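Local coordinates for protein type III Pentaketide Synthase (Neurospora crassa, PDB 3EUO) that probably catalyses acyl transfer and chain extension to build pentaketide products, as a fungal type III polyketide synthase of the chalcone and stilbene synthase family, at residues M93-L98 with R341-D346; I103-S108 with A154-G159; P117-Y122 with L172-S177; P268-L273 with A289-A294. All coordinates share one frame; numbering follows the deposited sequence.

How the contacts relate
Contacts 2 and 3 sit in the N-terminal half of the thiolase-type fold, contact 4 in the C-terminal half, and contact 1 ties one half to the other. Contacts 2 and 3, with centres about 17 Å apart, share the neighbouring strands 105-109 and 168-175, and Val107 O and Leu172 N, 2.9 Å apart, probably form a hydrogen bond. Contact 1 meets contact 2 through Met93 and Leu98, which pack on Ile103. Contact 4 reaches the far part of the same sheet, its centre about 30 Å from that of contact 3. Cys143, oxidised to 3-sulfinoalanine, lies just before helix 145-162, which carries residues 154-159 of contact 2.

Contact 1: M93-L98 with R341-D346; sequences MAEARL and RLREKD
The guanidinium of Arg343 meets the carboxylate of Glu95 edge-on, with NH1 and NH2 each taking one oxygen. Arg343 NH2 donates to Glu95 OE1 at 2.8 Å, almost straight (172°) and in the guanidinium plane. The bond from Arg343 NH1 to Glu95 OE2, 2.9 Å, is more bent and tilted from that plane, because the two flat groups are turned 35° against each other. Both oxygens use their syn lone pairs. The side chains come from opposite directions: Glu95 runs out extended, while Arg343 bends at chi2 before its guanidinium reaches across. Each end has a further partner, Leu8 N on Glu95 OE1 and Asn340 OD1 on Arg343 NH2, and Ile223 packs against both side chains. Behind Arg343, Arg341 NH1 binds Glu344 OE1 at 2.8 Å and Asp346 OD2 at 3.1 Å, and its NE pairs with Asp322; this network spans the break between helices 334-342 and 345-348. Arg97, with positive phi, closes helix 70-96 in a Schellman motif. The whole is an end-on, bidentate arginine-carboxylate salt bridge at the protein surface, joining the last turn of helix 70-96 to the turn between helices 334-342 and 345-348, across the two halves of the thiolase-type fold.

Contact 2: I103-S108 with A154-G159; sequences ITHMVS and ANLCLG
OG1 of Thr104 is gripped by two groups: the backbone N of Arg168 and, at 2.7 Å, ND1 of His105, the residue whose ring leans on Leu156 across the contact. The hydroxyl lies in the plane of the imidazole, at its edge, which is likely to hold the ring's rotation. From there His105 CD2 comes within 4.0 Å of Leu156 CB, the ring meeting the leucine obliquely, and His160 adds an edge-to-face partner for the imidazole. Two residues along the strand, Val107 makes the closer approach. Its CG2 and Leu156 CD1 meet tip to tip at 3.6 Å. The leucine is placed for this by CG lying anti to its carbonyl carbon (chi1 -64°), which carries the isobutyl group off the helix toward the strand. Thus one leucine serves two residues of the strand, CB against the ring and CD1 against the methyl. Its flank is shared with Ile169 of the next strand and with Asn155 of the second subunit. Met106, between the two, points the other way and packs on Ala124 of helix 119-127. Strand 105-109 therefore has a helix on each face, 145-162 and 119-127, and lies between strands 134-138 and 168-175 in the sheet. Helix 145-162 also touches strand 224-233 through Ala154, consistent with the central helical layer of a thiolase fold, and Asn155 ND2 bonds Glu134 OE1 of the second subunit.

Contact 3: P117-Y122 with L172-S177; sequences PGYDHY and LALEVS
This is a buried helix-on-sheet contact in the N-terminal half of the fold, in which one tyrosine at the start of helix 119-127 reaches the leucines of strand 168-175. The backbones stay well apart, with the CA atoms of Tyr119 and Leu174 9.2 Å from each other, and the phenol ring spans the distance. Its CE1 edge atom does most of the touching: it is 3.7 Å from Leu174 CD2 and 3.8 Å from Leu172 CD2, both methyls meeting the ring obliquely. Tyr119 OH passes on toward the strand and comes 3.7 Å from Leu174 CB. The hydroxyl is satisfied by a hydrogen bond with Thr109 O on the adjacent strand 105-109, while Phe77 of helix 70-96 packs edge-to-face with the ring. Such an outer helical layer over a mixed sheet belongs to the αβαβα thiolase fold of the chalcone synthase family. Leu172 and Leu174, two residues apart on one strand face, both set CG anti to the backbone N (chi1 175° and 166°), which brings each CD2 to the CE1 side of the ring. A phenylalanine in place of Tyr119 would probably leave Thr109 O without its hydroxyl mate. On the far face of the strand, Glu175 OE1 is gripped by Cys111 N and by the hydroxyls of Thr110 and Thr112, and OE2 by Ser332 OG. Pro117, which follows a cis peptide bond, packs on Gly368 of the second subunit.

Contact 4: P268-L273 with A289-A294; sequences PTYADL and ADFDWA
Residues 268-273, carrying Tyr270, run as a stretch of helix 258-277 that is kinked at Pro268, whose N makes no bond to the preceding turn; residues 289-294, with Phe291 and Trp293, pass from a 3-10 turn into strand 292-295. The nearest CA atoms, of Tyr270 and Trp293, are 11.2 Å apart, so large side chains must bridge the distance. Tyr270 does so with CG anti to its backbone nitrogen (chi1 165°), which carries the ring out from the helix. Its OH comes 3.4 Å from Phe291 CE2, an atom lying at the tyrosine's edge near its plane. On the other partner, Tyr270 CD1 is 3.7 Å from Trp293 CZ2; the phenol and the six-membered ring of Trp293 lie 27° from parallel, their centroids 5.8 Å apart, and are so offset that there is little face-to-face stacking. Helix 258-277 lies in the connection from strand 224-233 to the parallel strand 292-295, a crossover that passes over strands 370-378 and 359-366 of the same sheet, as in the C-terminal half of thiolase-type folds. With Tyr270 cut back to an alanine, a gap between helix and strand is likely to open, leaving Phe291 CE2 and Trp293 CZ2 without the phenol they pack against. Met373 also packs on the tyrosine. The indole is held by Trp293 NE1 bonding Pro288 O, and Phe291 rests on Val361 and Met375 of the two strands next in the sheet.

Contact 1: M93-L98 with R341-D346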
loop_
_atom_site.group_PDB
_atom_site.type_symbol
_atom_site.label_atom_id
_atom_site.label_comp_id
_atom_site.label_asym_id
_atom_site.label_seq_id
_atom_site.Cartn_x
_atom_site.Cartn_y
_atom_site.Cartn_z
ATOM N N MET A 93 18.666 0.134 11.921
ATOM C CA MET A 93 19.256 1.481 11.959
ATOM C C MET A 93 20.565 1.489 12.750
ATOM O O MET A 93 21.534 2.129 12.345
ATOM C CB MET A 93 18.266 2.506 12.527
ATOM C CG MET A 93 17.029 2.752 11.646
ATOM S SD MET A 93 15.767 3.800 12.463
ATOM C CE MET A 93 16.631 5.367 12.494
ATOM N N ALA A 94 20.589 0.770 13.870
ATOM C CA ALA A 94 21.783 0.688 14.720
ATOM C C ALA A 94 22.967 0.074 13.983
ATOM O O ALA A 94 24.091 0.577 14.071
ATOM C CB ALA A 94 21.478 -0.093 16.001
ATOM N N GLU A 95 22.715 -1.005 13.244
ATOM C CA GLU A 95 23.768 -1.646 12.466
ATOM C C GLU A 95 24.268 -0.718 11.361
ATOM O O GLU A 95 25.461 -0.705 11.053
ATOM C CB GLU A 95 23.297 -2.973 11.874
ATOM C CG GLU A 95 24.365 -3.659 11.010
ATOM C CD GLU A 95 24.046 -5.105 10.687
ATOM O OE1 GLU A 95 22.870 -5.419 10.400
ATOM O OE2 GLU A 95 24.989 -5.929 10.701
ATOM N N ALA A 96 23.353 0.057 10.780
ATOM C CA ALA A 96 23.675 0.975 9.686
ATOM C C ALA A 96 24.328 2.259 10.199
ATOM O O ALA A 96 24.800 3.075 9.413
ATOM C CB ALA A 96 22.424 1.302 8.882
ATOM N N ARG A 97 24.349 2.413 11.521
ATOM C CA ARG A 97 24.869 3.607 12.191
ATOM C C ARG A 97 24.167 4.885 11.733
ATOM O O ARG A 97 24.800 5.907 11.427
ATOM C CB ARG A 97 26.394 3.673 12.065
ATOM C CG ARG A 97 27.052 2.721 13.036
ATOM C CD ARG A 97 28.486 2.390 12.685
ATOM N NE ARG A 97 29.114 1.611 13.758
ATOM C CZ ARG A 97 28.856 0.330 14.038
ATOM N NH1 ARG A 97 27.964 -0.372 13.331
ATOM N NH2 ARG A 97 29.495 -0.257 15.041
ATOM N N LEU A 98 22.839 4.797 11.696
ATOM C CA LEU A 98 21.988 5.898 11.267
ATOM C C LEU A 98 21.102 6.392 12.401
ATOM O O LEU A 98 20.511 5.603 13.138
ATOM C CB LEU A 98 21.119 5.482 10.070
ATOM C CG LEU A 98 21.847 5.208 8.747
ATOM C CD1 LEU A 98 20.894 4.638 7.724
ATOM C CD2 LEU A 98 22.532 6.460 8.195
ATOM N N ARG A 341 19.776 -14.013 9.027
ATOM C CA ARG A 341 20.320 -15.269 9.544
ATOM C C ARG A 341 21.456 -15.803 8.667
ATOM O O ARG A 341 22.421 -16.370 9.181
ATOM C CB ARG A 341 19.206 -16.311 9.689
ATOM C CG ARG A 341 19.639 -17.665 10.254
ATOM C CD ARG A 341 19.833 -17.634 11.767
ATOM N NE ARG A 341 19.987 -18.989 12.295
ATOM C CZ ARG A 341 21.023 -19.418 13.009
ATOM N NH1 ARG A 341 22.015 -18.597 13.322
ATOM N NH2 ARG A 341 21.055 -20.674 13.430
ATOM N N LEU A 342 21.343 -15.611 7.354
ATOM C CA LEU A 342 22.333 -16.129 6.403
ATOM C C LEU A 342 23.748 -15.664 6.722
ATOM O O LEU A 342 24.709 -16.415 6.546
ATOM C CB LEU A 342 21.963 -15.742 4.965
ATOM C CG LEU A 342 22.845 -16.251 3.816
ATOM C CD1 LEU A 342 22.845 -17.770 3.730
ATOM C CD2 LEU A 342 22.402 -15.641 2.493
ATOM N N ARG A 343 23.879 -14.425 7.192
ATOM C CA ARG A 343 25.207 -13.855 7.419
ATOM C C ARG A 343 25.769 -14.123 8.820
ATOM O O ARG A 343 26.805 -13.567 9.189
ATOM C CB ARG A 343 25.250 -12.356 7.055
ATOM C CG ARG A 343 24.152 -11.481 7.679
ATOM C CD ARG A 343 24.330 -11.287 9.178
ATOM N NE ARG A 343 23.377 -10.328 9.742
ATOM C CZ ARG A 343 23.579 -9.010 9.823
ATOM N NH1 ARG A 343 24.704 -8.463 9.370
ATOM N NH2 ARG A 343 22.649 -8.232 10.360
ATOM N N GLU A 344 25.096 -14.980 9.590
ATOM C CA GLU A 344 25.562 -15.349 10.929
ATOM C C GLU A 344 26.547 -16.519 10.858
ATOM O O GLU A 344 26.479 -17.333 9.932
ATOM C CB GLU A 344 24.379 -15.664 11.849
ATOM C CG GLU A 344 23.465 -14.453 12.064
ATOM C CD GLU A 344 22.347 -14.685 13.067
ATOM O OE1 GLU A 344 22.147 -15.837 13.516
ATOM O OE2 GLU A 344 21.655 -13.698 13.401
ATOM N N LYS A 345 27.458 -16.593 11.827
ATOM C CA LYS A 345 28.558 -17.571 11.788
ATOM C C LYS A 345 28.116 -19.034 11.691
ATOM O O LYS A 345 28.737 -19.819 10.975
ATOM C CB LYS A 345 29.505 -17.394 12.981
ATOM C CG LYS A 345 30.192 -16.037 13.072
ATOM C CD LYS A 345 31.316 -15.873 12.049
ATOM C CE LYS A 345 32.021 -14.518 12.201
ATOM N NZ LYS A 345 31.132 -13.364 11.854
ATOM N N ASP A 346 27.055 -19.414 12.398
ATOM C CA ASP A 346 26.653 -20.822 12.370
ATOM C C ASP A 346 26.020 -21.224 11.038
ATOM O O ASP A 346 25.968 -22.408 10.696
ATOM C CB ASP A 346 25.804 -21.223 13.587
ATOM C CG ASP A 346 24.596 -20.349 13.774
ATOM O OD1 ASP A 346 24.268 -19.577 12.849
ATOM O OD2 ASP A 346 23.969 -20.431 14.856
#

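Contact 2: I103-S108 with A154-G159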
loop_
_atom_site.group_PDB
_atom_site.type_symbol
_atom_site.label_atom_id
_atom_site.label_comp_id
_atom_site.label_asym_id
_atom_site.label_seq_id
_atom_site.Cartn_x
_atom_site.Cartn_y
_atom_site.Cartn_z
ATOM N N ILE A 103 16.989 9.176 7.953
ATOM C CA ILE A 103 16.110 8.308 7.162
ATOM C C ILE A 103 15.252 9.178 6.241
ATOM O O ILE A 103 14.531 10.066 6.707
ATOM C CB ILE A 103 15.232 7.390 8.063
ATOM C CG1 ILE A 103 16.102 6.547 9.008
ATOM C CG2 ILE A 103 14.310 6.505 7.223
ATOM C CD1 ILE A 103 17.091 5.607 8.311
ATOM N N THR A 104 15.338 8.906 4.942
ATOM C CA THR A 104 14.706 9.740 3.921
ATOM C C THR A 104 13.373 9.189 3.411
ATOM O O THR A 104 12.500 9.955 3.000
ATOM C CB THR A 104 15.632 9.939 2.703
ATOM O OG1 THR A 104 15.932 8.659 2.127
ATOM C CG2 THR A 104 16.932 10.639 3.106
ATOM N N HIS A 105 13.245 7.862 3.403
ATOM C CA HIS A 105 12.025 7.197 2.952
ATOM C C HIS A 105 11.779 6.009 3.872
ATOM O O HIS A 105 12.703 5.507 4.525
ATOM C CB HIS A 105 12.164 6.590 1.545
ATOM C CG HIS A 105 12.615 7.527 0.464
ATOM N ND1 HIS A 105 13.874 8.089 0.431
ATOM C CD2 HIS A 105 12.012 7.896 -0.690
ATOM C CE1 HIS A 105 14.005 8.810 -0.669
ATOM N NE2 HIS A 105 12.892 8.701 -1.373
ATOM N N MET A 106 10.539 5.531 3.878
ATOM C CA MET A 106 10.163 4.299 4.556
ATOM C C MET A 106 9.296 3.518 3.571
ATOM O O MET A 106 8.379 4.084 2.980
ATOM C CB MET A 106 9.388 4.624 5.839
ATOM C CG MET A 106 9.017 3.439 6.722
ATOM S SD MET A 106 8.250 4.047 8.265
ATOM C CE MET A 106 9.630 4.103 9.377
ATOM N N VAL A 107 9.618 2.247 3.344
ATOM C CA VAL A 107 8.749 1.375 2.534
ATOM C C VAL A 107 8.350 0.199 3.409
ATOM O O VAL A 107 9.199 -0.613 3.773
ATOM C CB VAL A 107 9.423 0.857 1.235
ATOM C CG1 VAL A 107 8.445 -0.008 0.433
ATOM C CG2 VAL A 107 9.908 2.015 0.370
ATOM N N SER A 108 7.064 0.119 3.742
ATOM C CA SER A 108 6.559 -0.876 4.688
ATOM C C SER A 108 5.555 -1.788 4.026
ATOM O O SER A 108 4.915 -1.412 3.051
ATOM C CB SER A 108 5.897 -0.199 5.898
ATOM O OG SER A 108 6.795 0.704 6.524
ATOM N N ALA A 154 14.558 0.201 -3.834
ATOM C CA ALA A 154 15.664 0.360 -4.782
ATOM C C ALA A 154 15.341 1.430 -5.818
ATOM O O ALA A 154 16.163 2.304 -6.094
ATOM C CB ALA A 154 15.992 -0.970 -5.466
ATOM N N ASN A 155 14.135 1.371 -6.380
ATOM C CA ASN A 155 13.690 2.379 -7.344
ATOM C C ASN A 155 13.657 3.780 -6.720
ATOM O O ASN A 155 14.074 4.755 -7.343
ATOM C CB ASN A 155 12.306 2.022 -7.899
ATOM C CG ASN A 155 12.322 0.779 -8.781
ATOM O OD1 ASN A 155 13.342 0.439 -9.383
ATOM N ND2 ASN A 155 11.169 0.117 -8.892
ATOM N N LEU A 156 13.186 3.859 -5.477
ATOM C CA LEU A 156 13.111 5.129 -4.758
ATOM C C LEU A 156 14.509 5.684 -4.456
ATOM O O LEU A 156 14.757 6.884 -4.621
ATOM C CB LEU A 156 12.276 4.975 -3.479
ATOM C CG LEU A 156 10.790 4.627 -3.669
ATOM C CD1 LEU A 156 10.171 4.336 -2.317
ATOM C CD2 LEU A 156 10.029 5.758 -4.369
ATOM N N CYS A 157 15.419 4.810 -4.030
ATOM C CA CYS A 157 16.825 5.198 -3.851
ATOM C C CYS A 157 17.376 5.822 -5.130
ATOM O O CYS A 157 18.008 6.878 -5.095
ATOM C CB CYS A 157 17.689 3.991 -3.474
ATOM S SG CYS A 157 17.675 3.560 -1.733
ATOM N N LEU A 158 17.135 5.164 -6.257
ATOM C CA LEU A 158 17.659 5.655 -7.542
ATOM C C LEU A 158 17.015 6.981 -7.976
ATOM O O LEU A 158 17.629 7.780 -8.703
ATOM C CB LEU A 158 17.557 4.573 -8.627
ATOM C CG LEU A 158 18.467 3.350 -8.430
ATOM C CD1 LEU A 158 18.182 2.282 -9.463
ATOM C CD2 LEU A 158 19.947 3.742 -8.477
ATOM N N GLY A 159 15.788 7.228 -7.522
ATOM C CA GLY A 159 15.133 8.521 -7.752
ATOM C C GLY A 159 15.909 9.651 -7.093
ATOM O O GLY A 159 16.088 10.726 -7.674
#

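Contact 3: P117-Y122 with L172-S177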
loop_
_atom_site.group_PDB
_atom_site.type_symbol
_atom_site.label_atom_id
_atom_site.label_comp_id
_atom_site.label_asym_id
_atom_site.label_seq_id
_atom_site.Cartn_x
_atom_site.Cartn_y
_atom_site.Cartn_z
ATOM N N PRO A 117 -4.618 6.295 9.989
ATOM C CA PRO A 117 -3.257 6.116 9.441
ATOM C C PRO A 117 -2.783 4.664 9.479
ATOM O O PRO A 117 -3.168 3.908 10.385
ATOM C CB PRO A 117 -2.376 6.972 10.370
ATOM C CG PRO A 117 -3.319 7.903 11.069
ATOM C CD PRO A 117 -4.640 7.206 11.148
ATOM N N GLY A 118 -1.960 4.283 8.502
ATOM C CA GLY A 118 -1.356 2.943 8.468
ATOM C C GLY A 118 -0.346 2.733 9.579
ATOM O O GLY A 118 0.108 3.699 10.219
ATOM N N TYR A 119 0.014 1.475 9.815
ATOM C CA TYR A 119 0.851 1.130 10.967
ATOM C C TYR A 119 2.223 1.766 10.878
ATOM O O TYR A 119 2.857 2.027 11.907
ATOM C CB TYR A 119 0.961 -0.395 11.152
ATOM C CG TYR A 119 2.063 -1.081 10.358
ATOM C CD1 TYR A 119 3.352 -1.222 10.894
ATOM C CD2 TYR A 119 1.813 -1.611 9.084
ATOM C CE1 TYR A 119 4.368 -1.860 10.179
ATOM C CE2 TYR A 119 2.831 -2.257 8.353
ATOM C CZ TYR A 119 4.099 -2.375 8.908
ATOM O OH TYR A 119 5.095 -3.005 8.204
ATOM N N ASP A 120 2.671 2.028 9.648
ATOM C CA ASP A 120 3.971 2.635 9.423
ATOM C C ASP A 120 4.087 4.001 10.092
ATOM O O ASP A 120 5.157 4.361 10.594
ATOM C CB ASP A 120 4.311 2.703 7.925
ATOM C CG ASP A 120 3.300 3.494 7.104
ATOM O OD1 ASP A 120 2.111 3.578 7.491
ATOM O OD2 ASP A 120 3.709 4.025 6.042
ATOM N N HIS A 121 2.989 4.752 10.097
ATOM C CA HIS A 121 2.961 6.031 10.797
ATOM C C HIS A 121 3.403 5.898 12.252
ATOM O O HIS A 121 4.275 6.645 12.725
ATOM C CB HIS A 121 1.571 6.655 10.760
ATOM C CG HIS A 121 1.476 7.904 11.577
ATOM N ND1 HIS A 121 1.068 7.904 12.895
ATOM C CD2 HIS A 121 1.802 9.183 11.282
ATOM C CE1 HIS A 121 1.127 9.136 13.369
ATOM N NE2 HIS A 121 1.563 9.932 12.408
ATOM N N TYR A 122 2.798 4.943 12.952
ATOM C CA TYR A 122 3.033 4.746 14.383
ATOM C C TYR A 122 4.461 4.263 14.640
ATOM O O TYR A 122 5.124 4.728 15.579
ATOM C CB TYR A 122 1.992 3.786 14.967
ATOM C CG TYR A 122 0.577 4.309 14.823
ATOM C CD1 TYR A 122 -0.025 5.040 15.851
ATOM C CD2 TYR A 122 -0.152 4.087 13.655
ATOM C CE1 TYR A 122 -1.329 5.533 15.719
ATOM C CE2 TYR A 122 -1.456 4.574 13.513
ATOM C CZ TYR A 122 -2.031 5.294 14.548
ATOM O OH TYR A 122 -3.319 5.775 14.402
ATOM N N LEU A 172 10.527 -2.220 5.746
ATOM C CA LEU A 172 9.960 -2.880 6.921
ATOM C C LEU A 172 8.809 -3.826 6.584
ATOM O O LEU A 172 7.924 -3.474 5.813
ATOM C CB LEU A 172 9.486 -1.818 7.935
ATOM C CG LEU A 172 8.736 -2.268 9.205
ATOM C CD1 LEU A 172 9.659 -3.021 10.157
ATOM C CD2 LEU A 172 8.080 -1.071 9.909
ATOM N N ALA A 173 8.830 -5.015 7.180
ATOM C CA ALA A 173 7.703 -5.950 7.081
ATOM C C ALA A 173 7.248 -6.365 8.468
ATOM O O ALA A 173 8.070 -6.702 9.328
ATOM C CB ALA A 173 8.084 -7.166 6.266
ATOM N N LEU A 174 5.941 -6.318 8.691
ATOM C CA LEU A 174 5.365 -6.793 9.941
ATOM C C LEU A 174 4.133 -7.626 9.629
ATOM O O LEU A 174 3.240 -7.181 8.902
ATOM C CB LEU A 174 5.015 -5.606 10.848
ATOM C CG LEU A 174 4.100 -5.837 12.060
ATOM C CD1 LEU A 174 4.729 -6.774 13.099
ATOM C CD2 LEU A 174 3.737 -4.503 12.698
ATOM N N GLU A 175 4.081 -8.832 10.190
ATOM C CA GLU A 175 2.915 -9.694 10.016
ATOM C C GLU A 175 2.532 -10.311 11.347
ATOM O O GLU A 175 3.395 -10.785 12.085
ATOM C CB GLU A 175 3.164 -10.799 8.976
ATOM C CG GLU A 175 3.622 -10.304 7.595
ATOM C CD GLU A 175 2.531 -9.630 6.766
ATOM O OE1 GLU A 175 1.384 -9.446 7.241
ATOM O OE2 GLU A 175 2.836 -9.272 5.606
ATOM N N VAL A 176 1.246 -10.237 11.662
ATOM C CA VAL A 176 0.674 -10.942 12.811
ATOM C C VAL A 176 -0.452 -11.816 12.262
ATOM O O VAL A 176 -1.571 -11.343 12.032
ATOM C CB VAL A 176 0.135 -9.977 13.894
ATOM C CG1 VAL A 176 -0.457 -10.765 15.073
ATOM C CG2 VAL A 176 1.245 -9.036 14.387
ATOM N N SER A 177 -0.140 -13.085 12.030
ATOM C CA SER A 177 -1.081 -14.013 11.416
ATOM C C SER A 177 -1.727 -14.964 12.422
ATOM O O SER A 177 -2.825 -15.471 12.179
ATOM C CB SER A 177 -0.361 -14.842 10.356
ATOM O OG SER A 177 0.658 -15.618 10.959
#

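Contact 4: P268-L273 with A289-A294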
loop_
_atom_site.group_PDB
_atom_site.type_symbol
_atom_site.label_atom_id
_atom_site.label_comp_id
_atom_site.label_asym_id
_atom_site.label_seq_id
_atom_site.Cartn_x
_atom_site.Cartn_y
_atom_site.Cartn_z
ATOM N N PRO A 268 12.872 -19.869 -15.368
ATOM C CA PRO A 268 12.734 -18.725 -16.277
ATOM C C PRO A 268 13.038 -17.373 -15.621
ATOM O O PRO A 268 13.644 -16.504 -16.256
ATOM C CB PRO A 268 11.259 -18.779 -16.691
ATOM C CG PRO A 268 10.829 -20.166 -16.401
ATOM C CD PRO A 268 11.583 -20.562 -15.189
ATOM N N THR A 269 12.631 -17.207 -14.366
ATOM C CA THR A 269 12.875 -15.955 -13.639
ATOM C C THR A 269 14.364 -15.804 -13.319
ATOM O O THR A 269 14.944 -14.738 -13.534
ATOM C CB THR A 269 12.010 -15.856 -12.372
ATOM O OG1 THR A 269 10.652 -16.167 -12.709
ATOM C CG2 THR A 269 12.065 -14.445 -11.787
ATOM N N TYR A 270 14.975 -16.890 -12.854
ATOM C CA TYR A 270 16.410 -16.930 -12.574
ATOM C C TYR A 270 17.236 -16.594 -13.820
ATOM O O TYR A 270 18.175 -15.804 -13.745
ATOM C CB TYR A 270 16.805 -18.304 -12.018
ATOM C CG TYR A 270 18.288 -18.570 -12.022
ATOM C CD1 TYR A 270 19.092 -18.183 -10.947
ATOM C CD2 TYR A 270 18.894 -19.203 -13.107
ATOM C CE1 TYR A 270 20.456 -18.413 -10.955
ATOM C CE2 TYR A 270 20.258 -19.441 -13.121
ATOM C CZ TYR A 270 21.030 -19.048 -12.048
ATOM O OH TYR A 270 22.381 -19.287 -12.073
ATOM N N ALA A 271 16.872 -17.196 -14.957
ATOM C CA ALA A 271 17.589 -16.985 -16.225
ATOM C C ALA A 271 17.583 -15.518 -16.640
ATOM O O ALA A 271 18.596 -14.983 -17.096
ATOM C CB ALA A 271 16.997 -17.856 -17.336
ATOM N N ASP A 272 16.438 -14.870 -16.471
ATOM C CA ASP A 272 16.295 -13.448 -16.786
ATOM C C ASP A 272 17.083 -12.557 -15.831
ATOM O O ASP A 272 17.732 -11.599 -16.263
ATOM C CB ASP A 272 14.818 -13.064 -16.803
ATOM C CG ASP A 272 14.117 -13.521 -18.072
ATOM O OD1 ASP A 272 14.812 -13.819 -19.071
ATOM O OD2 ASP A 272 12.874 -13.579 -18.069
ATOM N N LEU A 273 17.031 -12.885 -14.541
ATOM C CA LEU A 273 17.816 -12.194 -13.522
ATOM C C LEU A 273 19.306 -12.274 -13.831
ATOM O O LEU A 273 20.008 -11.260 -13.841
ATOM C CB LEU A 273 17.544 -12.795 -12.136
ATOM C CG LEU A 273 18.354 -12.248 -10.954
ATOM C CD1 LEU A 273 17.901 -10.844 -10.602
ATOM C CD2 LEU A 273 18.244 -13.165 -9.741
ATOM N N ALA A 289 23.704 -23.603 -8.622
ATOM C CA ALA A 289 24.443 -24.167 -7.492
ATOM C C ALA A 289 25.643 -23.316 -7.055
ATOM O O ALA A 289 26.183 -23.524 -5.969
ATOM C CB ALA A 289 24.880 -25.605 -7.800
ATOM N N ASP A 290 26.052 -22.363 -7.896
ATOM C CA ASP A 290 27.144 -21.439 -7.556
ATOM C C ASP A 290 26.750 -20.429 -6.479
ATOM O O ASP A 290 27.617 -19.860 -5.824
ATOM C CB ASP A 290 27.624 -20.662 -8.795
ATOM C CG ASP A 290 28.333 -21.540 -9.821
ATOM O OD1 ASP A 290 28.812 -22.642 -9.472
ATOM O OD2 ASP A 290 28.427 -21.112 -10.993
ATOM N N PHE A 291 25.449 -20.191 -6.315
ATOM C CA PHE A 291 24.965 -19.135 -5.422
ATOM C C PHE A 291 24.451 -19.687 -4.106
ATOM O O PHE A 291 24.105 -20.871 -4.007
ATOM C CB PHE A 291 23.823 -18.352 -6.088
ATOM C CG PHE A 291 24.201 -17.720 -7.394
ATOM C CD1 PHE A 291 24.695 -16.418 -7.431
ATOM C CD2 PHE A 291 24.068 -18.425 -8.586
ATOM C CE1 PHE A 291 25.052 -15.827 -8.642
ATOM C CE2 PHE A 291 24.417 -17.836 -9.806
ATOM C CZ PHE A 291 24.914 -16.533 -9.828
ATOM N N ASP A 292 24.403 -18.817 -3.100
ATOM C CA ASP A 292 23.577 -19.055 -1.925
ATOM C C ASP A 292 22.178 -18.574 -2.261
ATOM O O ASP A 292 22.015 -17.620 -3.008
ATOM C CB ASP A 292 24.128 -18.317 -0.711
ATOM C CG ASP A 292 25.179 -19.130 0.035
ATOM O OD1 ASP A 292 25.135 -20.383 -0.036
ATOM O OD2 ASP A 292 26.048 -18.513 0.690
ATOM N N TRP A 293 21.177 -19.248 -1.710
ATOM C CA TRP A 293 19.793 -18.993 -2.060
ATOM C C TRP A 293 18.974 -18.620 -0.826
ATOM O O TRP A 293 18.753 -19.445 0.070
ATOM C CB TRP A 293 19.199 -20.215 -2.756
ATOM C CG TRP A 293 19.553 -20.328 -4.209
ATOM C CD1 TRP A 293 20.748 -20.727 -4.739
ATOM C CD2 TRP A 293 18.689 -20.065 -5.315
ATOM N NE1 TRP A 293 20.682 -20.714 -6.114
ATOM C CE2 TRP A 293 19.431 -20.304 -6.494
ATOM C CE3 TRP A 293 17.360 -19.635 -5.425
ATOM C CZ2 TRP A 293 18.885 -20.138 -7.771
ATOM C CZ3 TRP A 293 16.817 -19.466 -6.692
ATOM C CH2 TRP A 293 17.578 -19.723 -7.848
ATOM N N ALA A 294 18.558 -17.359 -0.773
ATOM C CA ALA A 294 17.691 -16.883 0.288
ATOM C C ALA A 294 16.253 -17.018 -0.221
ATOM O O ALA A 294 15.700 -16.081 -0.806
ATOM C CB ALA A 294 18.016 -15.426 0.623
#